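Local coordinates for HTH-type transcriptional regulator KdgR (Escherichia coli, PDB 1YSP), which represses transcription of genes for uptake and breakdown of 2-keto-3-deoxygluconate and of the Entner-Doudoroff aldolase gene, and is represented here by its C-terminal IclR-type domain, at residues Arg54-Tyr59 / Glu116-Gly121; Gln78-Val83 / Thr94-Leu99; Gly64-Ala69 / Ala126-Asp131; Leu26-Leu29 / Ile34-Ile37. One frame throughout, in Å; residues are numbered along the deposited sequence.

Contact 1: residues Arg54-Tyr59 / Glu116-Gly121; sequences RRNPLY and EEQEEG
N56 and Q118 carry the direct part of this contact, their side chains crossing at about a right angle and their amide planes standing 85° apart. Q118 reaches over from the loop with an extended chain beyond CG and lays its amide end against the amide of N56 and beside the ring CD of P57.

A second link, nearer Y59, is made through solvent. One water donates to Y59 O at 2.8 Å and to E117 OE1 at 2.7 Å, bridging two oxygens, Y59 O and E117 OE1, that lie 4.0 Å apart. With CG anti to the carbonyl carbon (chi1 -68°) and the chain extended beyond it, E117 carries its carboxylate out to this water. Besides the water, OE1 of E117 forms a salt bridge with K65 NZ, and OE2 accepts from N115 N. These bonds would favour the charged form of E117.

Further out, P57 CB lies 3.5 Å above one face of the Y59 ring, offset toward the rim, while the Y59 hydroxyl bonds to K86 N. The loop is also tied to itself, G121 N donating to the anti lone pair of E116 OE2 (2.7 Å, 156°). The contact thus sets strand 55-57, at one edge of the antiparallel sheet, against the loop that follows strand 112-115, at the other edge, and leads into strand 123-130; the sheet is that of the IclR C-terminal domain, a member of the GAF clan.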
# COMPACT_ATOMS: atom_id res chain seq x y z
N ARG A 54 9.90 -7.17 7.34
CA ARG A 54 10.50 -5.85 7.13
C ARG A 54 9.51 -4.76 7.62
O ARG A 54 8.28 -4.93 7.49
CB ARG A 54 10.84 -5.65 5.64
CG ARG A 54 10.78 -6.94 4.76
CD ARG A 54 11.61 -6.84 3.45
NE ARG A 54 11.55 -5.51 2.82
CZ ARG A 54 11.06 -5.24 1.60
NH1 ARG A 54 10.56 -6.21 0.84
NH2 ARG A 54 11.06 -3.99 1.15
N ARG A 55 10.05 -3.67 8.17
CA ARG A 55 9.26 -2.55 8.74
C ARG A 55 9.57 -1.17 8.08
O ARG A 55 10.74 -0.82 7.84
CB ARG A 55 9.50 -2.50 10.25
CG ARG A 55 8.39 -1.87 11.05
CD ARG A 55 8.87 -1.51 12.45
NE ARG A 55 8.96 -2.69 13.31
CZ ARG A 55 9.55 -2.72 14.51
NH1 ARG A 55 10.09 -1.62 15.02
NH2 ARG A 55 9.59 -3.86 15.20
N ASN A 56 8.52 -0.40 7.78
CA ASN A 56 8.71 0.82 6.98
C ASN A 56 7.77 1.93 7.45
O ASN A 56 6.76 1.66 8.11
CB ASN A 56 8.54 0.56 5.46
CG ASN A 56 9.85 0.08 4.75
OD1 ASN A 56 9.81 -0.33 3.57
ND2 ASN A 56 10.99 0.18 5.42
N PRO A 57 8.11 3.20 7.14
CA PRO A 57 7.24 4.32 7.56
C PRO A 57 5.83 4.25 6.94
O PRO A 57 5.66 3.77 5.80
CB PRO A 57 7.97 5.56 7.02
CG PRO A 57 9.41 5.13 6.91
CD PRO A 57 9.31 3.69 6.43
N LEU A 58 4.86 4.77 7.65
CA LEU A 58 3.49 4.86 7.14
C LEU A 58 3.37 5.96 6.03
O LEU A 58 2.53 5.90 5.16
CB LEU A 58 2.57 5.24 8.29
CG LEU A 58 2.27 4.17 9.38
CD1 LEU A 58 1.46 4.80 10.47
CD2 LEU A 58 1.45 3.05 8.71
N TYR A 59 4.20 7.01 6.14
CA TYR A 59 3.94 8.24 5.33
C TYR A 59 4.64 8.21 3.96
O TYR A 59 4.34 9.05 3.07
CB TYR A 59 4.42 9.52 6.13
CG TYR A 59 5.85 9.43 6.62
CD1 TYR A 59 6.92 9.84 5.80
CD2 TYR A 59 6.15 8.93 7.91
CE1 TYR A 59 8.27 9.72 6.23
CE2 TYR A 59 7.49 8.83 8.36
CZ TYR A 59 8.53 9.21 7.54
OH TYR A 59 9.82 9.10 8.02
N GLU A 116 8.91 7.48 -5.65
CA GLU A 116 10.28 7.78 -5.17
C GLU A 116 10.31 8.61 -3.89
O GLU A 116 11.09 9.59 -3.76
CB GLU A 116 11.09 8.48 -6.29
CG GLU A 116 11.16 7.68 -7.58
CD GLU A 116 11.96 8.45 -8.67
OE1 GLU A 116 11.37 9.31 -9.36
OE2 GLU A 116 13.15 8.15 -8.80
N GLU A 117 9.42 8.25 -2.96
CA GLU A 117 9.36 8.87 -1.65
C GLU A 117 10.26 8.17 -0.62
O GLU A 117 10.69 8.80 0.33
CB GLU A 117 7.90 8.92 -1.18
CG GLU A 117 7.06 9.89 -2.00
CD GLU A 117 5.59 9.58 -1.93
OE1 GLU A 117 5.06 9.55 -0.81
OE2 GLU A 117 4.99 9.29 -2.98
N GLN A 118 10.53 6.87 -0.80
CA GLN A 118 11.48 6.16 0.07
C GLN A 118 12.89 6.09 -0.50
O GLN A 118 13.87 6.24 0.23
CB GLN A 118 11.03 4.71 0.32
CG GLN A 118 9.87 4.53 1.21
CD GLN A 118 9.74 3.06 1.61
OE1 GLN A 118 10.03 2.69 2.74
NE2 GLN A 118 9.31 2.22 0.67
N GLU A 119 12.97 5.86 -1.80
CA GLU A 119 14.23 5.58 -2.46
C GLU A 119 14.15 6.09 -3.88
O GLU A 119 13.16 5.84 -4.59
CB GLU A 119 14.48 4.07 -2.45
CG GLU A 119 15.93 3.67 -2.60
CD GLU A 119 16.14 2.21 -2.24
OE1 GLU A 119 17.02 1.57 -2.85
OE2 GLU A 119 15.42 1.71 -1.34
N GLU A 120 15.16 6.84 -4.31
CA GLU A 120 15.22 7.23 -5.72
C GLU A 120 15.14 5.97 -6.60
O GLU A 120 15.68 4.92 -6.25
CB GLU A 120 16.49 8.04 -6.04
CG GLU A 120 16.55 9.38 -5.31
CD GLU A 120 17.08 9.29 -3.87
OE1 GLU A 120 17.20 8.16 -3.31
OE2 GLU A 120 17.39 10.38 -3.31
N GLY A 121 14.38 6.07 -7.68
CA GLY A 121 14.29 4.97 -8.62
C GLY A 121 13.34 3.87 -8.23
O GLY A 121 13.21 2.88 -8.97
O HOH W 1 6.18 10.43 1.48

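Contact 2: residues Gln78-Val83 / Thr94-Leu99; sequences QILEGV and TSTEAL
Two helix ends meet here: the C-terminal end of the helix beginning at residue 73 and the N-terminal turn of helix 96-109, which starts with S95 as N-cap. L80 is the hub, its side chain directed at both T96 and L99. CG of L80 stands beside the backbone N (chi1 -63°), which sends the branch across to the other helix; there CD1 comes within 3.7 Å of L99 CD2 and 3.9 Å of T96 CG2. The L80 and L99 side chains cross at about a right angle and touch through these CD1 and CD2 methyls. T96 lies obliquely to L80, with CG2 against CD1 and OG1 3.8 Å from L80 CB.

That hydroxyl is not left to the leucine. It bonds to the OH of Y85, a residue of the connecting loop that also packs on L80. A water sits near it as well and donates a weak bond to L80 O (3.3 Å). The same carbonyl accepts V83 N at 3.1 Å, which draws the chain round as the helix gives way to the loop.

At the start of the second helix, S95 OG accepts from A98 N (3.0 Å, 160°), satisfying one of the first-turn amides that lack a helical partner. L68 of helix 62-69 closes against L80 from the neighbouring element. The whole is a helix-loop-helix connection of the IclR C-terminal domain, the end of helix 73-80 packed through L80 on the serine N-capped first turn of helix 96-109.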
# COMPACT_ATOMS: atom_id res chain seq x y z
N GLN A 78 -3.89 10.36 15.86
CA GLN A 78 -3.41 9.53 16.99
C GLN A 78 -2.25 8.59 16.63
O GLN A 78 -1.18 8.62 17.27
CB GLN A 78 -4.58 8.73 17.60
CG GLN A 78 -4.17 7.67 18.64
CD GLN A 78 -5.36 6.95 19.33
OE1 GLN A 78 -6.35 6.53 18.68
NE2 GLN A 78 -5.25 6.77 20.66
N ILE A 79 -2.45 7.76 15.61
CA ILE A 79 -1.38 6.88 15.10
C ILE A 79 -0.11 7.71 14.78
O ILE A 79 1.00 7.35 15.17
CB ILE A 79 -1.86 6.11 13.85
CG1 ILE A 79 -3.01 5.15 14.18
CG2 ILE A 79 -0.69 5.34 13.22
CD1 ILE A 79 -3.91 4.79 12.97
N LEU A 80 -0.27 8.83 14.09
CA LEU A 80 0.89 9.60 13.63
C LEU A 80 1.56 10.48 14.69
O LEU A 80 2.67 11.01 14.48
CB LEU A 80 0.50 10.45 12.42
CG LEU A 80 0.05 9.66 11.20
CD1 LEU A 80 -0.41 10.68 10.17
CD2 LEU A 80 1.18 8.79 10.71
N GLU A 81 0.93 10.59 15.86
CA GLU A 81 1.50 11.42 16.96
C GLU A 81 2.94 11.11 17.31
O GLU A 81 3.74 12.02 17.52
CB GLU A 81 0.62 11.27 18.21
CG GLU A 81 -0.43 12.32 18.29
CD GLU A 81 0.12 13.62 18.84
OE1 GLU A 81 -0.03 13.85 20.07
OE2 GLU A 81 0.70 14.41 18.06
N GLY A 82 3.26 9.82 17.38
CA GLY A 82 4.57 9.37 17.80
C GLY A 82 5.67 9.43 16.73
O GLY A 82 6.86 9.46 17.07
N VAL A 83 5.25 9.51 15.47
CA VAL A 83 6.14 9.43 14.32
C VAL A 83 7.12 10.60 14.28
O VAL A 83 6.71 11.76 14.40
CB VAL A 83 5.33 9.35 12.99
CG1 VAL A 83 6.26 9.29 11.79
CG2 VAL A 83 4.41 8.10 13.00
N THR A 94 6.68 14.93 4.74
CA THR A 94 7.35 14.90 6.06
C THR A 94 6.66 15.69 7.17
O THR A 94 7.32 16.12 8.14
CB THR A 94 8.84 15.36 5.93
OG1 THR A 94 8.89 16.64 5.29
CG2 THR A 94 9.62 14.35 5.06
N SER A 95 5.32 15.82 7.08
CA SER A 95 4.53 16.20 8.26
C SER A 95 3.14 15.60 8.18
O SER A 95 2.65 15.30 7.07
CB SER A 95 4.37 17.73 8.36
OG SER A 95 3.73 18.32 7.23
N THR A 96 2.46 15.52 9.32
CA THR A 96 1.05 15.08 9.32
C THR A 96 0.20 16.04 8.52
O THR A 96 -0.68 15.62 7.77
CB THR A 96 0.54 14.94 10.75
OG1 THR A 96 1.39 13.99 11.40
CG2 THR A 96 -0.93 14.47 10.79
N GLU A 97 0.52 17.35 8.65
CA GLU A 97 -0.25 18.38 7.96
C GLU A 97 -0.15 18.25 6.45
O GLU A 97 -1.17 18.39 5.76
CB GLU A 97 0.25 19.75 8.42
CG GLU A 97 -0.09 20.12 9.89
CD GLU A 97 0.86 19.49 10.95
OE1 GLU A 97 1.92 18.89 10.60
OE2 GLU A 97 0.52 19.60 12.14
N ALA A 98 1.05 17.95 5.93
CA ALA A 98 1.22 17.62 4.50
C ALA A 98 0.60 16.26 4.07
O ALA A 98 0.17 16.08 2.90
CB ALA A 98 2.69 17.71 4.09
N LEU A 99 0.54 15.30 5.00
CA LEU A 99 0.06 13.95 4.62
C LEU A 99 -1.45 13.83 4.50
O LEU A 99 -1.96 13.05 3.65
CB LEU A 99 0.56 12.88 5.65
CG LEU A 99 0.29 11.40 5.40
CD1 LEU A 99 0.99 10.91 4.14
CD2 LEU A 99 0.76 10.58 6.67
O HOH W 2 1.42 14.06 13.94

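Contact 3: residues Gly64-Ala69 / Ala126-Asp131; sequences GKVLLA and AVPVFD
V66 meets the sheet strand 126-130 across a short front that takes in A126, V127 and P128. The contact is apolar packing, with no hydrogen bond from helix to strand. The segment axes come within 7.6 Å of each other at an angle of 45°, and the closest alpha carbons are V66 CA and P128 CA, 5.6 Å apart.

Methyl against backbone is the first kind of interaction. V66 CG1, beside the backbone N (chi1 -53°), comes down on the strand 3.4 Å from A126 O; its sister CG2 lies 3.9 Å from V127 O and 4.1 Å from P128 N. The two methyls thus each rest against one of two successive carbonyl groups.

Side chain against side chain is looser: V66 CG1 is 4.2 Å from A126 CB, and V66 CB is 4.4 Å from the ring CD of P128. The V127 side chain starts away from the helix and packs on L161, H162 and A165 of helix 151-172, so the strand is packed on both of its faces.

Backbone bonding belongs to each element separately. In the helix A69 N donates to K65 O at 2.9 Å, while in the sheet A126 pairs with G112, and V127 with L140, on the flanking strands. All four touching residues are buried and no hydrogen bond crosses, so the fit rests on shape. P128 N carries no hydrogen, so the V66 methyl beside it covers no unused donor there.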
# COMPACT_ATOMS: atom_id res chain seq x y z
N GLY A 64 1.33 2.02 3.48
CA GLY A 64 1.07 2.92 4.61
C GLY A 64 -0.04 3.89 4.30
O GLY A 64 -0.96 4.08 5.10
N LYS A 65 0.01 4.52 3.14
CA LYS A 65 -1.05 5.44 2.76
C LYS A 65 -2.43 4.78 2.73
O LYS A 65 -3.43 5.37 3.18
CB LYS A 65 -0.78 6.12 1.45
CG LYS A 65 0.49 7.05 1.59
CD LYS A 65 0.74 7.79 0.30
CE LYS A 65 2.22 8.29 0.31
NZ LYS A 65 2.64 8.90 -1.03
N VAL A 66 -2.49 3.58 2.18
CA VAL A 66 -3.83 2.97 2.11
C VAL A 66 -4.32 2.46 3.46
O VAL A 66 -5.53 2.38 3.65
CB VAL A 66 -3.98 1.84 0.97
CG1 VAL A 66 -3.53 2.36 -0.47
CG2 VAL A 66 -3.35 0.57 1.36
N LEU A 67 -3.42 2.13 4.38
CA LEU A 67 -3.79 1.68 5.75
C LEU A 67 -4.33 2.82 6.62
O LEU A 67 -5.04 2.59 7.61
CB LEU A 67 -2.62 1.06 6.47
CG LEU A 67 -2.19 -0.35 6.06
CD1 LEU A 67 -0.75 -0.60 6.52
CD2 LEU A 67 -3.18 -1.40 6.62
N LEU A 68 -3.97 4.03 6.23
CA LEU A 68 -4.50 5.26 6.87
C LEU A 68 -5.64 5.95 6.20
O LEU A 68 -6.43 6.62 6.90
CB LEU A 68 -3.35 6.30 7.03
CG LEU A 68 -2.14 5.84 7.85
CD1 LEU A 68 -1.01 6.96 7.87
CD2 LEU A 68 -2.47 5.37 9.31
N ALA A 69 -5.72 5.91 4.85
CA ALA A 69 -6.64 6.77 4.08
C ALA A 69 -8.14 6.59 4.37
O ALA A 69 -8.89 7.55 4.27
CB ALA A 69 -6.37 6.72 2.57
N ALA A 126 -0.46 0.85 -4.45
CA ALA A 126 -1.14 -0.12 -3.53
C ALA A 126 -2.60 0.15 -3.43
O ALA A 126 -3.03 1.29 -3.67
CB ALA A 126 -0.51 -0.07 -2.14
N VAL A 127 -3.36 -0.89 -3.02
CA VAL A 127 -4.77 -0.81 -2.87
C VAL A 127 -5.17 -1.42 -1.53
O VAL A 127 -4.46 -2.26 -1.01
CB VAL A 127 -5.60 -1.52 -4.02
CG1 VAL A 127 -5.39 -0.78 -5.41
CG2 VAL A 127 -5.31 -3.01 -4.06
N PRO A 128 -6.30 -0.95 -0.97
CA PRO A 128 -6.76 -1.48 0.33
C PRO A 128 -7.35 -2.91 0.27
O PRO A 128 -8.07 -3.23 -0.69
CB PRO A 128 -7.83 -0.47 0.73
CG PRO A 128 -8.42 0.02 -0.61
CD PRO A 128 -7.17 0.14 -1.47
N VAL A 129 -7.12 -3.71 1.31
CA VAL A 129 -7.75 -5.01 1.45
C VAL A 129 -8.61 -4.84 2.70
O VAL A 129 -8.12 -4.43 3.73
CB VAL A 129 -6.71 -6.14 1.62
CG1 VAL A 129 -7.36 -7.47 2.11
CG2 VAL A 129 -5.98 -6.37 0.30
N PHE A 130 -9.89 -5.17 2.59
CA PHE A 130 -10.87 -4.87 3.64
C PHE A 130 -11.23 -6.13 4.41
O PHE A 130 -11.19 -7.26 3.87
CB PHE A 130 -12.13 -4.28 3.02
CG PHE A 130 -11.93 -2.96 2.35
CD1 PHE A 130 -11.89 -1.77 3.08
CD2 PHE A 130 -11.79 -2.90 0.96
CE1 PHE A 130 -11.73 -0.55 2.44
CE2 PHE A 130 -11.61 -1.70 0.30
CZ PHE A 130 -11.55 -0.52 1.03
N ASP A 131 -11.52 -5.97 5.70
CA ASP A 131 -12.12 -7.09 6.46
C ASP A 131 -13.65 -7.09 6.30
O ASP A 131 -14.23 -6.25 5.58
CB ASP A 131 -11.68 -7.03 7.90
CG ASP A 131 -12.43 -5.99 8.71
OD1 ASP A 131 -13.19 -5.15 8.19
OD2 ASP A 131 -12.28 -6.05 9.93

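Contact 4: residues Leu26-Leu29 / Ile34-Ile37; sequences LGAL and IVYI
A28 and V35 pair through both of their backbone groups in the beta hairpin of strands 24-30 and 33-40, an antiparallel pair inside the antiparallel sheet. A28 N donates to V35 O (2.9 Å, 155°) and V35 N returns the bond to A28 O (2.7 Å, 158°), so all four of these polar atoms are satisfied within the pair. Two residues along, I37 N donates to L26 O at 2.8 Å in a bond more bent at the hydrogen than either of these.

Between these bonds the carbonyls also receive alpha-carbon hydrogens. G27 CA lies 3.2 Å from V35 O and I34 CA 3.3 Å from A28 O; both are CA-H...O contacts, and Y36 CA makes a similar one to L26 O. Thus each of the three acceptors has an N-H and a C-H partner. G27, with no side chain, belongs to the non-hydrogen-bonded pair with Y36, whose ring edge lies near L26 O. On the outer sides G27 bonds to G139 and I34 to N56, on the neighbouring strands.

A28 and V35 share a face of the sheet, and the end of I37 reaches A28 there, its CD1 4.1 Å from A28 CB. L26 CD2 meets the same I37 CD1 at 3.6 Å, the two chains crossing at a slant, with helix 4-20 packed on both. V35 has CG1 set between the backbone N and carbonyl carbon (chi1 51°), which brings CG1 to 3.2 Å from A28 O.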
# COMPACT_ATOMS: atom_id res chain seq x y z
N LEU A 26 2.34 -7.63 0.57
CA LEU A 26 1.15 -7.47 1.42
C LEU A 26 1.68 -6.91 2.74
O LEU A 26 2.60 -7.47 3.34
CB LEU A 26 0.43 -8.81 1.65
CG LEU A 26 -0.87 -8.68 2.43
CD1 LEU A 26 -1.98 -8.06 1.63
CD2 LEU A 26 -1.27 -10.11 2.94
N GLY A 27 1.11 -5.78 3.19
CA GLY A 27 1.62 -5.08 4.37
C GLY A 27 0.52 -4.85 5.39
O GLY A 27 -0.61 -4.74 5.03
N ALA A 28 0.83 -4.75 6.68
CA ALA A 28 -0.19 -4.49 7.67
C ALA A 28 0.30 -3.44 8.66
O ALA A 28 1.48 -3.19 8.73
CB ALA A 28 -0.55 -5.82 8.42
N LEU A 29 -0.61 -2.86 9.45
CA LEU A 29 -0.27 -1.82 10.42
C LEU A 29 0.38 -2.47 11.64
O LEU A 29 -0.13 -3.48 12.17
CB LEU A 29 -1.51 -1.04 10.83
CG LEU A 29 -1.31 0.18 11.75
CD1 LEU A 29 -0.53 1.30 11.09
CD2 LEU A 29 -2.63 0.65 12.21
N ILE A 34 4.42 0.24 8.90
CA ILE A 34 3.87 -0.92 8.17
C ILE A 34 4.77 -2.11 8.41
O ILE A 34 5.96 -1.96 8.62
CB ILE A 34 3.66 -0.65 6.63
CG1 ILE A 34 5.02 -0.48 5.90
CG2 ILE A 34 2.77 0.58 6.44
CD1 ILE A 34 4.95 -0.66 4.30
N VAL A 35 4.20 -3.31 8.35
CA VAL A 35 5.02 -4.52 8.39
C VAL A 35 4.71 -5.35 7.15
O VAL A 35 3.56 -5.58 6.87
CB VAL A 35 4.74 -5.37 9.70
CG1 VAL A 35 3.23 -5.62 9.90
CG2 VAL A 35 5.47 -6.71 9.62
N TYR A 36 5.71 -5.80 6.40
CA TYR A 36 5.40 -6.69 5.26
C TYR A 36 5.10 -8.09 5.78
O TYR A 36 5.95 -8.70 6.39
CB TYR A 36 6.52 -6.69 4.22
CG TYR A 36 6.66 -5.37 3.50
CD1 TYR A 36 5.56 -4.77 2.90
CD2 TYR A 36 7.90 -4.74 3.39
CE1 TYR A 36 5.68 -3.56 2.23
CE2 TYR A 36 8.02 -3.51 2.71
CZ TYR A 36 6.91 -2.93 2.15
OH TYR A 36 6.99 -1.72 1.48
N ILE A 37 3.87 -8.56 5.59
CA ILE A 37 3.48 -9.90 6.03
C ILE A 37 3.57 -11.00 4.93
O ILE A 37 3.73 -12.19 5.27
CB ILE A 37 2.10 -9.89 6.74
CG1 ILE A 37 0.99 -9.33 5.83
CG2 ILE A 37 2.20 -9.06 8.05
CD1 ILE A 37 -0.43 -9.43 6.39

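Overall arrangement
From the N terminus, contact 4 closes first, a short hairpin complete before any other contact opens. Strand 55-57 then opens contact 1 beside the hairpin strand 33-40, and helix 62-69 opens contact 3. Contact 2 opens and closes next, joining helices 73-80 and 96-109, nested inside the loops of both. Contact 1 closes at 116-121 and contact 3 at 126-131, so these two cross along the chain. Contacts 1, 3 and 4 all reach the same antiparallel sheet. L58 touches residues of the other three contacts, and L67 of helix 62-69 packs on the hairpin. Centres of contacts 3 and 4 are about 10 Å apart.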